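PDB 6CNZ: chorismate mutase from Burkholderia thailandensis, which catalyses the rearrangement of chorismate to prephenate, probably the step toward phenylalanine and tyrosine. Local coordinates for residues A[147-152]-A[161-166]; A[22-27]-A[77-82]; A[130-135]-A[139-144]. All blocks are in the same frame, centred on the assembly; numbering follows the deposited sequence.

Contact 1: A[147-152]-A[161-166]; sequences ANWKTL and DALGTA. With NO3 (nitrate ion), chain G.
Trp-149 and Leu-163 each turn CG opposite the backbone N (chi1 177° and 178°), which sends the indole and the isobutyl group each toward the other's helix. The motif is a helix-loop-helix: helix 138-153, a short linker and helix 157-166 near the C-terminal end of this all-helical chorismate mutase. The side chains cross at about a right angle and meet at one point, where methyl CD2 of Leu-163 lies 4.0 Å from CD1 of Trp-149, oblique to the indole. The same methyl also meets the aliphatic part of Lys-150, more loosely, with CG of Lys-150 4.4 Å from Leu-163 CD2. Lys-150 then runs on extended, and its NZ stops 5.7 Å from OD1 of Asp-161, too far for a salt bridge, although the opposite charges may attract mildly.

A nitrate ion, probably taken up from the crystallisation liquor, lies beside the two apolar groups. Its O3 sits at the indole edge, in the ring plane, and accepts a weak, strongly bent hydrogen bond from Trp-149 NE1 (3.0 Å, N-H...O angle 121°). Ser-25 and Gln-159 hold the ion through hydrogen bonds of their own. Trp-149 is buried further by Val-21 and Ala-22 of helix 15-29 and by Asn-19 of the second subunit, so this corner of the fold reaches the dimer interface. Atom O3 of the nitrate also touches the leucine, 3.3 Å from Leu-163 CD2.

Contact 2: A[22-27]-A[77-82]; sequences ALASQR and DDQIAA. With NO3 (nitrate ion), chain I; NO3 (nitrate ion), chain G.
Arg-27 and Gln-79 reach toward each other from two helices, and the flat guanidinium of Arg-27 places one face over the CB of Gln-79, with NH1 of Arg-27 4.0 Å from that CB. Arg-27 arrives extended from CG to NE, whereas Gln-79 bends at its second torsion (chi2 -41°) and swings its amide toward Ala-24; OE1 of Gln-79 ends 3.9 Å from Ala-24 CB. The amide is gripped from both ends. Its NE2 donates to Ala-166 O and to Phe-75 O, while OE1 accepts from a water that also donates to Ala-24 O, 2.9 Å from that water. A second water lies at the guanidinium edge, 3.1 Å from Arg-27 NH1, and donates to Gln-79 O. Two waters therefore bridge polar groups that do not bond to each other directly.

The guanidinium edge also faces a nitrate ion, probably from the crystallisation liquor. NH1 of Arg-27 binds its O1 at 3.1 Å (162°). NH2 of Arg-27 binds its O2 at 3.0 Å (158°), completing a nearly straight, two-pronged grip that fixes the rotation of the group. Such a fork is how arginine commonly holds a carboxylate, and is consistent with a pocket that could take an acidic ligand such as chorismate. On another side of helix 15-29, Ser-25 OG donates to a second nitrate, 2.8 Å from its O1. The contact lies near the centre of the chain, joining helix 15-29 to helix 69-96, with Leu-54 of helix 48-64 and Leu-118 and Leu-122 of helix 107-129 packed against Arg-27, and helix 157-166 covering Ser-25, Ala-81 and Ala-82.

Contact 3: A[130-135]-A[139-144]; sequences APLRDA and PSRLAR
Leu-132 and Arg-141 make the closer part of this contact, methyl CD2 of Leu-132 resting 3.9 Å from NH2 of Arg-141. The side chains cross at about a right angle, and the methyl comes at the guanidinium obliquely. Arg-141 reaches it by bending at its third torsion (chi3 54°), which brings the charged end round to the leucine. The second touch is Ala-135 O with Pro-139 CD, 4.0 Å apart. Both loop residues belong to a type I beta turn, Leu-132 to Ala-135, closed by the backbone bond from Ala-135 N to Leu-132 O (2.8 Å). The turn belongs to the connection from helix 107-129 to helix 138-153, so the contact is that linker folding back on the first turns of the helix it leads into.

The remainder is loose. Ala-135 points its CB toward the helix, yet this methyl stays 5.3 Å from Arg-141 NH1. The pairing lies at the surface and is thin. Pro-139 turns to the C-terminal tail as well, packing on Cys-171, whose disulfide to Cys-138 ties that tail to the start of the helix. Arg-141 leans on Leu-17 and has a long, weak ion pair with Asp-137. Between the two segments the touch is van der Waals only, a methyl beside a cation and the carbonyl oxygen of Ala-135 beside a proline ring carbon, so it rests on fit of shape and not on directed bonds.

In the fold
Along the chain contact 2 comes first, joining helix 15-29 to helix 69-96 near the centre of the chain; contact 3 and then contact 1 follow, both using helix 138-153. Contacts 1 and 2 have centres about 10 Å apart and are joined by a weak hydrogen bond from Trp-149 to Ser-25, a Gln-79 to Ala-166 bond and one shared nitrate. Both also meet the second subunit, so the core and the dimer interface are linked here. Contact 3 stands apart at the surface, its centre about 15 Å from that of contact 1 and about 17 Å from that of contact 2. Helix 138-153 thus runs from a peripheral turn to the nitrate-bearing corner beside the core.

Contact 1: A[147-152]-A[161-166]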
# COMPACT_ATOMS: atom_id res chain seq x y z
N ALA A 147 12.81 -9.52 -0.15
CA ALA A 147 13.94 -8.76 -0.70
C ALA A 147 13.54 -8.02 -1.97
O ALA A 147 13.95 -6.88 -2.17
CB ALA A 147 15.11 -9.70 -0.98
N ASN A 148 12.79 -8.68 -2.86
CA ASN A 148 12.32 -7.99 -4.06
C ASN A 148 11.56 -6.72 -3.67
O ASN A 148 11.80 -5.64 -4.22
CB ASN A 148 11.42 -8.91 -4.89
CG ASN A 148 12.21 -9.91 -5.73
OD1 ASN A 148 13.40 -9.73 -5.98
ND2 ASN A 148 11.53 -10.98 -6.18
N TRP A 149 10.65 -6.85 -2.71
CA TRP A 149 9.82 -5.72 -2.32
C TRP A 149 10.66 -4.63 -1.66
O TRP A 149 10.46 -3.44 -1.93
CB TRP A 149 8.71 -6.19 -1.39
CG TRP A 149 7.86 -5.10 -0.88
CD1 TRP A 149 7.98 -4.46 0.32
CD2 TRP A 149 6.73 -4.50 -1.54
NE1 TRP A 149 7.00 -3.51 0.45
CE2 TRP A 149 6.22 -3.52 -0.68
CE3 TRP A 149 6.11 -4.71 -2.78
CZ2 TRP A 149 5.10 -2.74 -1.01
CZ3 TRP A 149 5.00 -3.94 -3.11
CH2 TRP A 149 4.51 -2.96 -2.22
N LYS A 150 11.60 -5.02 -0.80
CA LYS A 150 12.40 -4.01 -0.12
C LYS A 150 13.21 -3.21 -1.11
O LYS A 150 13.41 -2.00 -0.92
CB LYS A 150 13.34 -4.66 0.91
CG LYS A 150 12.65 -5.06 2.22
CD LYS A 150 13.66 -5.86 3.08
CE LYS A 150 13.15 -6.18 4.47
NZ LYS A 150 14.09 -7.13 5.15
N THR A 151 13.65 -3.84 -2.19
CA THR A 151 14.45 -3.10 -3.16
C THR A 151 13.59 -2.14 -3.97
O THR A 151 14.13 -1.18 -4.51
CB THR A 151 15.21 -4.05 -4.08
OG1 THR A 151 14.27 -4.83 -4.82
CG2 THR A 151 16.11 -4.97 -3.26
N LEU A 152 12.28 -2.38 -4.05
CA LEU A 152 11.36 -1.46 -4.74
C LEU A 152 11.03 -0.25 -3.88
O LEU A 152 11.13 0.89 -4.33
CB LEU A 152 10.05 -2.17 -5.08
CG LEU A 152 10.02 -3.18 -6.20
CD1 LEU A 152 8.64 -3.75 -6.33
CD2 LEU A 152 10.48 -2.51 -7.50
N ASP A 161 13.11 -3.73 9.08
CA ASP A 161 13.26 -4.74 10.13
C ASP A 161 11.89 -5.22 10.62
O ASP A 161 11.66 -6.42 10.78
CB ASP A 161 14.07 -4.18 11.29
CG ASP A 161 15.57 -4.13 10.99
OD1 ASP A 161 15.98 -4.60 9.91
OD2 ASP A 161 16.33 -3.62 11.84
N ALA A 162 10.96 -4.28 10.83
CA ALA A 162 9.65 -4.66 11.32
C ALA A 162 8.90 -5.50 10.30
O ALA A 162 8.09 -6.35 10.69
CB ALA A 162 8.84 -3.41 11.70
N LEU A 163 9.14 -5.29 9.00
CA LEU A 163 8.46 -6.13 8.00
C LEU A 163 8.90 -7.58 8.13
O LEU A 163 8.08 -8.49 7.95
CB LEU A 163 8.73 -5.61 6.59
CG LEU A 163 8.16 -6.36 5.37
CD1 LEU A 163 6.65 -6.35 5.35
CD2 LEU A 163 8.69 -5.75 4.08
N GLY A 164 10.16 -7.81 8.50
CA GLY A 164 10.60 -9.17 8.78
C GLY A 164 9.85 -9.78 9.95
O GLY A 164 9.37 -10.92 9.88
N THR A 165 9.70 -9.02 11.05
CA THR A 165 8.86 -9.46 12.16
C THR A 165 7.47 -9.84 11.68
O THR A 165 6.95 -10.90 12.04
CB THR A 165 8.77 -8.35 13.22
OG1 THR A 165 10.07 -8.05 13.71
CG2 THR A 165 7.88 -8.77 14.39
N ALA A 166 6.87 -9.01 10.82
CA ALA A 166 5.49 -9.21 10.41
C ALA A 166 5.31 -10.49 9.60
O ALA A 166 4.20 -11.04 9.56
CB ALA A 166 4.99 -8.02 9.60
N NO3 G . 8.50 -2.27 4.07
O1 NO3 G . 7.37 -2.21 4.64
O2 NO3 G . 9.55 -1.94 4.71
O3 NO3 G . 8.59 -2.65 2.87

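Contact 2: A[22-27]-A[77-82]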
# COMPACT_ATOMS: atom_id res chain seq x y z
N ALA A 22 3.17 -7.37 -0.09
CA ALA A 22 2.74 -6.01 -0.40
C ALA A 22 1.71 -5.51 0.61
O ALA A 22 1.79 -4.37 1.07
CB ALA A 22 2.17 -5.95 -1.81
N LEU A 23 0.76 -6.36 0.98
CA LEU A 23 -0.28 -5.91 1.90
C LEU A 23 0.27 -5.76 3.31
O LEU A 23 -0.09 -4.81 4.03
CB LEU A 23 -1.47 -6.87 1.86
CG LEU A 23 -2.30 -6.80 0.57
CD1 LEU A 23 -3.17 -8.05 0.41
CD2 LEU A 23 -3.16 -5.50 0.48
N ALA A 24 1.17 -6.67 3.73
CA ALA A 24 1.78 -6.55 5.05
C ALA A 24 2.57 -5.26 5.14
O ALA A 24 2.56 -4.59 6.17
CB ALA A 24 2.68 -7.75 5.35
N SER A 25 3.27 -4.91 4.07
CA SER A 25 4.02 -3.66 4.05
C SER A 25 3.08 -2.47 4.07
O SER A 25 3.33 -1.47 4.75
CB SER A 25 4.93 -3.63 2.82
OG SER A 25 5.49 -2.35 2.62
N GLN A 26 1.97 -2.57 3.33
CA GLN A 26 0.98 -1.50 3.32
C GLN A 26 0.41 -1.27 4.72
O GLN A 26 0.28 -0.13 5.17
CB GLN A 26 -0.12 -1.84 2.31
CG GLN A 26 -1.12 -0.75 2.04
CD GLN A 26 -2.09 -1.07 0.88
OE1 GLN A 26 -1.81 -1.90 0.02
NE2 GLN A 26 -3.24 -0.41 0.88
N ARG A 27 0.10 -2.35 5.44
CA ARG A 27 -0.41 -2.19 6.80
C ARG A 27 0.65 -1.60 7.72
O ARG A 27 0.36 -0.70 8.52
CB ARG A 27 -0.89 -3.53 7.35
CG ARG A 27 -1.73 -3.41 8.61
CD ARG A 27 -1.87 -4.76 9.30
NE ARG A 27 -2.92 -4.72 10.31
CZ ARG A 27 -2.73 -4.30 11.55
NH1 ARG A 27 -1.52 -3.91 11.95
NH2 ARG A 27 -3.75 -4.28 12.40
N ASP A 77 -0.79 -11.63 15.48
CA ASP A 77 0.18 -11.36 16.55
C ASP A 77 1.42 -10.68 15.99
O ASP A 77 1.90 -9.68 16.55
CB ASP A 77 0.58 -12.64 17.27
CG ASP A 77 -0.43 -13.08 18.32
OD1 ASP A 77 -1.24 -12.25 18.78
OD2 ASP A 77 -0.41 -14.28 18.68
N ASP A 78 1.94 -11.20 14.87
CA ASP A 78 3.14 -10.64 14.24
C ASP A 78 2.88 -9.26 13.63
O ASP A 78 3.79 -8.42 13.61
CB ASP A 78 3.67 -11.59 13.17
CG ASP A 78 4.31 -12.84 13.76
OD1 ASP A 78 4.74 -12.81 14.93
OD2 ASP A 78 4.42 -13.85 13.04
N GLN A 79 1.68 -9.02 13.08
CA GLN A 79 1.37 -7.68 12.55
C GLN A 79 1.40 -6.64 13.65
O GLN A 79 1.97 -5.55 13.49
CB GLN A 79 0.01 -7.65 11.85
CG GLN A 79 -0.17 -8.67 10.70
CD GLN A 79 1.06 -8.81 9.83
OE1 GLN A 79 1.40 -7.90 9.06
NE2 GLN A 79 1.74 -9.96 9.93
N ILE A 80 0.77 -6.96 14.78
CA ILE A 80 0.78 -6.10 15.97
C ILE A 80 2.21 -5.88 16.47
O ILE A 80 2.64 -4.74 16.68
CB ILE A 80 -0.13 -6.72 17.05
CG1 ILE A 80 -1.59 -6.70 16.59
CG2 ILE A 80 0.04 -6.01 18.42
CD1 ILE A 80 -2.49 -7.66 17.36
N ALA A 81 2.97 -6.97 16.67
CA ALA A 81 4.36 -6.84 17.12
C ALA A 81 5.16 -5.92 16.20
O ALA A 81 5.95 -5.08 16.66
CB ALA A 81 5.03 -8.22 17.17
N ALA A 82 4.97 -6.08 14.89
CA ALA A 82 5.71 -5.29 13.90
C ALA A 82 5.30 -3.82 13.96
O ALA A 82 6.15 -2.92 13.88
CB ALA A 82 5.45 -5.85 12.50
N NO3 I . -2.75 -3.01 15.61
O1 NO3 I . -1.67 -3.22 14.97
O2 NO3 I . -3.83 -2.77 14.98
O3 NO3 I . -2.75 -3.03 16.88
N NO3 G . 8.50 -2.27 4.07
O1 NO3 G . 7.37 -2.21 4.64
O2 NO3 G . 9.55 -1.94 4.71
O3 NO3 G . 8.59 -2.65 2.87
O HOH W 1 1.91 -5.41 8.86
O HOH W 2 1.45 -4.09 11.01

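Contact 3: A[130-135]-A[139-144]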
# COMPACT_ATOMS: atom_id res chain seq x y z
N ALA A 130 -1.72 -20.23 2.46
CA ALA A 130 -1.83 -21.39 3.34
C ALA A 130 -1.33 -22.70 2.72
O ALA A 130 -0.54 -23.39 3.38
CB ALA A 130 -3.29 -21.51 3.80
N PRO A 131 -1.69 -23.08 1.48
CA PRO A 131 -1.23 -24.38 0.96
C PRO A 131 0.29 -24.51 0.89
O PRO A 131 0.78 -25.63 0.70
CB PRO A 131 -1.84 -24.45 -0.44
CG PRO A 131 -2.93 -23.41 -0.46
CD PRO A 131 -2.45 -22.33 0.46
N LEU A 132 1.03 -23.41 1.00
CA LEU A 132 2.49 -23.40 0.93
C LEU A 132 3.13 -23.45 2.31
O LEU A 132 4.37 -23.52 2.40
CB LEU A 132 2.97 -22.13 0.21
CG LEU A 132 2.97 -22.05 -1.33
CD1 LEU A 132 1.72 -22.66 -1.97
CD2 LEU A 132 3.12 -20.61 -1.74
N ARG A 133 2.32 -23.41 3.36
CA ARG A 133 2.83 -23.15 4.71
C ARG A 133 3.92 -24.13 5.08
O ARG A 133 4.94 -23.75 5.67
CB ARG A 133 1.66 -23.21 5.70
CG ARG A 133 2.02 -23.01 7.14
CD ARG A 133 0.79 -23.21 8.00
NE ARG A 133 1.07 -23.03 9.42
CZ ARG A 133 0.19 -23.24 10.38
NH1 ARG A 133 -1.04 -23.64 10.09
NH2 ARG A 133 0.54 -23.05 11.65
N ASP A 134 3.75 -25.40 4.70
CA ASP A 134 4.69 -26.47 4.99
C ASP A 134 5.52 -26.87 3.78
O ASP A 134 6.18 -27.91 3.82
CB ASP A 134 3.94 -27.68 5.53
CG ASP A 134 3.11 -27.34 6.74
OD1 ASP A 134 3.65 -26.71 7.67
OD2 ASP A 134 1.91 -27.65 6.76
N ALA A 135 5.47 -26.11 2.70
CA ALA A 135 6.24 -26.49 1.53
C ALA A 135 7.72 -26.30 1.81
O ALA A 135 8.11 -25.30 2.43
CB ALA A 135 5.83 -25.68 0.30
N PRO A 139 10.19 -20.98 2.83
CA PRO A 139 11.02 -19.91 3.42
C PRO A 139 11.86 -19.15 2.41
O PRO A 139 11.98 -17.92 2.53
CB PRO A 139 11.88 -20.68 4.43
CG PRO A 139 11.05 -21.86 4.81
CD PRO A 139 10.42 -22.27 3.51
N SER A 140 12.48 -19.83 1.44
CA SER A 140 13.32 -19.11 0.49
C SER A 140 12.48 -18.29 -0.49
O SER A 140 12.88 -17.18 -0.88
CB SER A 140 14.22 -20.07 -0.28
OG SER A 140 13.42 -20.93 -1.07
N ARG A 141 11.34 -18.82 -0.93
CA ARG A 141 10.46 -18.04 -1.79
C ARG A 141 9.93 -16.80 -1.07
O ARG A 141 9.95 -15.70 -1.64
CB ARG A 141 9.33 -18.94 -2.29
CG ARG A 141 9.89 -20.08 -3.16
CD ARG A 141 8.84 -21.13 -3.48
NE ARG A 141 7.64 -20.56 -4.07
CZ ARG A 141 6.51 -21.23 -4.28
NH1 ARG A 141 6.42 -22.51 -3.94
NH2 ARG A 141 5.46 -20.61 -4.81
N LEU A 142 9.52 -16.94 0.19
CA LEU A 142 9.12 -15.78 0.99
C LEU A 142 10.27 -14.77 1.11
O LEU A 142 10.08 -13.56 0.86
CB LEU A 142 8.66 -16.23 2.37
CG LEU A 142 8.43 -15.08 3.37
CD1 LEU A 142 7.39 -14.08 2.85
CD2 LEU A 142 8.02 -15.63 4.73
N ALA A 143 11.46 -15.24 1.49
CA ALA A 143 12.60 -14.34 1.65
C ALA A 143 12.92 -13.62 0.35
O ALA A 143 13.33 -12.45 0.37
CB ALA A 143 13.82 -15.12 2.15
N ARG A 144 12.72 -14.30 -0.78
CA ARG A 144 12.93 -13.69 -2.09
C ARG A 144 11.90 -12.59 -2.37
O ARG A 144 12.26 -11.53 -2.89
CB ARG A 144 12.88 -14.77 -3.17
CG ARG A 144 13.00 -14.26 -4.60
CD ARG A 144 14.25 -13.41 -4.76
NE ARG A 144 14.32 -12.73 -6.06
CZ ARG A 144 14.74 -13.30 -7.17
NH1 ARG A 144 14.78 -12.62 -8.31
NH2 ARG A 144 15.12 -14.57 -7.15